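Long-range contact in alpha-L-arabinofuranosidase B (Aspergillus kawachii, PDB 6SXT), which hydrolyses terminal non-reducing alpha-L-arabinofuranosyl residues from arabinoxylan, L-arabinan and arabinogalactan, and so takes part in hemicellulose breakdown: residues H178-Y183 with N266-E271. Numbering follows the deposited sequence.
With LXE ([(1~{S},2~{S},3~{S},4~{S})-2-(hydroxymethyl)-3,4-bis(oxidanyl)cyclopentyl]azanium), chain G.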
loop_
_atom_site.group_PDB
_atom_site.type_symbol
_atom_site.label_atom_id
_atom_site.label_comp_id
_atom_site.label_asym_id
_atom_site.label_seq_id
_atom_site.Cartn_x
_atom_site.Cartn_y
_atom_site.Cartn_z
ATOM N N HIS A 178 13.397 -13.322 -16.952
ATOM C CA HIS A 178 12.906 -14.208 -15.876
ATOM C C HIS A 178 11.838 -13.496 -15.030
ATOM O O HIS A 178 11.521 -13.954 -13.929
ATOM C CB HIS A 178 14.061 -14.720 -15.006
ATOM C CG HIS A 178 14.906 -15.707 -15.773
ATOM N ND1 HIS A 178 14.876 -17.067 -15.496
ATOM C CD2 HIS A 178 15.778 -15.547 -16.805
ATOM C CE1 HIS A 178 15.696 -17.712 -16.333
ATOM N NE2 HIS A 178 16.302 -16.811 -17.104
ATOM N N MET A 179 11.267 -12.444 -15.584
ATOM C CA MET A 179 10.140 -11.722 -14.943
ATOM C C MET A 179 9.264 -11.159 -16.048
ATOM O O MET A 179 9.729 -10.830 -17.155
ATOM C CB MET A 179 10.632 -10.542 -14.103
ATOM C CG MET A 179 11.057 -10.966 -12.730
ATOM S SD MET A 179 11.713 -9.603 -11.775
ATOM C CE MET A 179 10.149 -8.765 -11.491
ATOM N N GLU A 180 7.988 -11.005 -15.738
ATOM C CA GLU A 180 7.093 -10.146 -16.534
ATOM C C GLU A 180 5.989 -9.652 -15.592
ATOM O O GLU A 180 5.046 -10.445 -15.278
ATOM C CB GLU A 180 6.496 -10.947 -17.658
ATOM C CG GLU A 180 5.658 -10.108 -18.621
ATOM C CD GLU A 180 5.237 -10.904 -19.834
ATOM O OE1 GLU A 180 4.430 -11.835 -19.715
ATOM O OE2 GLU A 180 5.776 -10.568 -20.944
ATOM N N ALA A 181 6.157 -8.434 -15.123
ATOM C CA ALA A 181 5.257 -7.881 -14.100
ATOM C C ALA A 181 4.999 -6.405 -14.367
ATOM O O ALA A 181 5.826 -5.664 -14.900
ATOM C CB ALA A 181 5.871 -8.108 -12.745
ATOM N N ILE A 182 3.786 -5.994 -14.012
ATOM C CA ILE A 182 3.418 -4.568 -13.893
ATOM C C ILE A 182 4.325 -3.887 -12.892
ATOM O O ILE A 182 4.468 -4.392 -11.777
ATOM C CB ILE A 182 1.947 -4.426 -13.499
ATOM C CG1 ILE A 182 1.020 -5.028 -14.537
ATOM C CG2 ILE A 182 1.634 -2.963 -13.210
ATOM C CD1 ILE A 182 -0.395 -5.259 -13.994
ATOM N N TYR A 183 4.814 -2.721 -13.248
ATOM C CA TYR A 183 5.494 -1.809 -12.329
ATOM C C TYR A 183 4.749 -0.464 -12.333
ATOM O O TYR A 183 4.346 0.006 -13.402
ATOM C CB TYR A 183 6.951 -1.574 -12.783
ATOM C CG TYR A 183 7.598 -0.430 -12.052
ATOM C CD1 TYR A 183 8.255 -0.630 -10.845
ATOM C CD2 TYR A 183 7.559 0.870 -12.531
ATOM C CE1 TYR A 183 8.782 0.415 -10.113
ATOM C CE2 TYR A 183 8.088 1.923 -11.814
ATOM C CZ TYR A 183 8.715 1.712 -10.606
ATOM O OH TYR A 183 9.193 2.756 -9.850
ATOM N N ASN A 266 14.086 -12.169 -25.577
ATOM C CA ASN A 266 13.301 -12.931 -26.531
ATOM C C ASN A 266 14.107 -14.163 -26.922
ATOM O O ASN A 266 15.234 -13.964 -27.361
ATOM C CB ASN A 266 12.956 -12.125 -27.783
ATOM C CG ASN A 266 12.033 -12.843 -28.698
ATOM O OD1 ASN A 266 10.978 -13.347 -28.314
ATOM N ND2 ASN A 266 12.412 -12.911 -29.981
ATOM N N PRO A 267 13.574 -15.386 -26.751
ATOM C CA PRO A 267 12.333 -15.629 -26.013
ATOM C C PRO A 267 12.518 -15.274 -24.528
ATOM O O PRO A 267 13.603 -15.107 -23.975
ATOM C CB PRO A 267 12.069 -17.135 -26.129
ATOM C CG PRO A 267 13.453 -17.698 -26.364
ATOM C CD PRO A 267 14.156 -16.664 -27.210
ATOM N N MET A 268 11.369 -15.140 -23.836
ATOM C CA MET A 268 11.371 -14.941 -22.370
ATOM C C MET A 268 11.608 -16.281 -21.669
ATOM O O MET A 268 11.386 -17.347 -22.328
ATOM C CB MET A 268 10.014 -14.352 -21.902
ATOM C CG MET A 268 9.760 -12.948 -22.440
ATOM S SD MET A 268 10.707 -11.656 -21.778
ATOM C CE MET A 268 9.936 -11.524 -20.141
ATOM N N SER A 269 11.947 -16.189 -20.385
ATOM C CA SER A 269 12.247 -17.320 -19.475
ATOM C C SER A 269 11.393 -17.207 -18.199
ATOM O O SER A 269 11.951 -17.203 -17.106
ATOM C CB SER A 269 13.697 -17.316 -19.141
ATOM O OG SER A 269 14.431 -17.457 -20.339
ATOM N N LYS A 270 10.084 -17.030 -18.355
ATOM C CA LYS A 270 9.275 -16.774 -17.138
ATOM C C LYS A 270 9.256 -18.021 -16.259
ATOM O O LYS A 270 9.276 -19.173 -16.811
ATOM C CB LYS A 270 7.878 -16.363 -17.540
ATOM C CG LYS A 270 7.900 -15.063 -18.334
ATOM C CD LYS A 270 6.526 -14.585 -18.615
ATOM C CE LYS A 270 5.684 -15.543 -19.360
ATOM N NZ LYS A 270 6.181 -15.641 -20.773
ATOM N N GLU A 271 9.170 -17.811 -14.951
ATOM C CA GLU A 271 9.257 -18.930 -13.984
ATOM C C GLU A 271 7.900 -19.229 -13.334
ATOM O O GLU A 271 7.787 -20.283 -12.696
ATOM C CB GLU A 271 10.340 -18.604 -12.979
ATOM C CG GLU A 271 11.705 -18.391 -13.647
ATOM C CD GLU A 271 12.880 -18.399 -12.695
ATOM O OE1 GLU A 271 12.681 -18.632 -11.487
ATOM O OE2 GLU A 271 14.010 -18.059 -13.157
HETATM C "C1'" LXE G . 15.796 -7.764 -10.765
HETATM C "C2'" LXE G . 14.539 -7.661 -9.899
HETATM O "O2'" LXE G . 13.922 -8.887 -9.743
HETATM C "C3'" LXE G . 13.753 -6.700 -10.680
HETATM O "O3'" LXE G . 12.570 -6.283 -9.880
HETATM C "C4'" LXE G . 14.739 -5.559 -10.812
HETATM C "C5'" LXE G . 14.447 -4.659 -11.999
HETATM O "O5'" LXE G . 14.320 -5.334 -13.231
HETATM C "C6'" LXE G . 16.128 -6.303 -10.934
HETATM N "N1'" LXE G . 16.965 -5.776 -9.819
HETATM O O HOH W 1 9.011 -15.038 -14.416
HETATM O O HOH W 2 4.935 -13.539 -21.707
#
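The imidazole of His178 meets Glu271 at its edge and Ser269 over one face. At the edge, ND1 of His178 donates to OE2 of Glu271 (2.7 Å, N-H...O angle 154°), entering by the anti lone pair of that oxygen. Ring and carboxylate planes stand 84° apart, and the oxygen lies slightly out of the ring plane. Thr174 OG1 also bonds OE2, while Thr169 N holds OE1, so both carboxylate oxygens are fixed. Over the face, Ser269 CB makes a CH-pi contact 3.5 Å from the centroid of the His178 ring, displaced toward NE2. A chi1 of -70° sets CG of His178 beside its backbone N. The carbonyl O of Ser269 also receives a CA-H...O contact from His178 CA at 3.4 Å.

These residues join the loop between strands 250-257 and 273-276 to the turn that leads into strand 180-185, in the catalytic domain, whose family belongs to the concanavalin clan. Met179 turns its side chain away from the loop and lines the pocket holding the inhibitor-derived LXE, with SD 3.1 Å from O2' of LXE. Its backbone lies against the loop, Met179 O being 3.1 Å from Met268 CE.

Deeper in, Glu180 reaches toward the loop with CG anti to its backbone N. Its OE1 packs against Lys270 CD at 3.6 Å but stays 4.3 Å from Lys270 NZ, beyond salt-bridge range; a water accepts from NZ and lies within hydrogen-bonding distance of OE1, though other acceptors compete for its protons. Their stronger partners lie elsewhere: Arg259 salt-bridges Glu180, and the carbonyls of Gly141 and Glu143 accept from Lys270 NZ. A second water links His178 O, weakly, to Glu271 N.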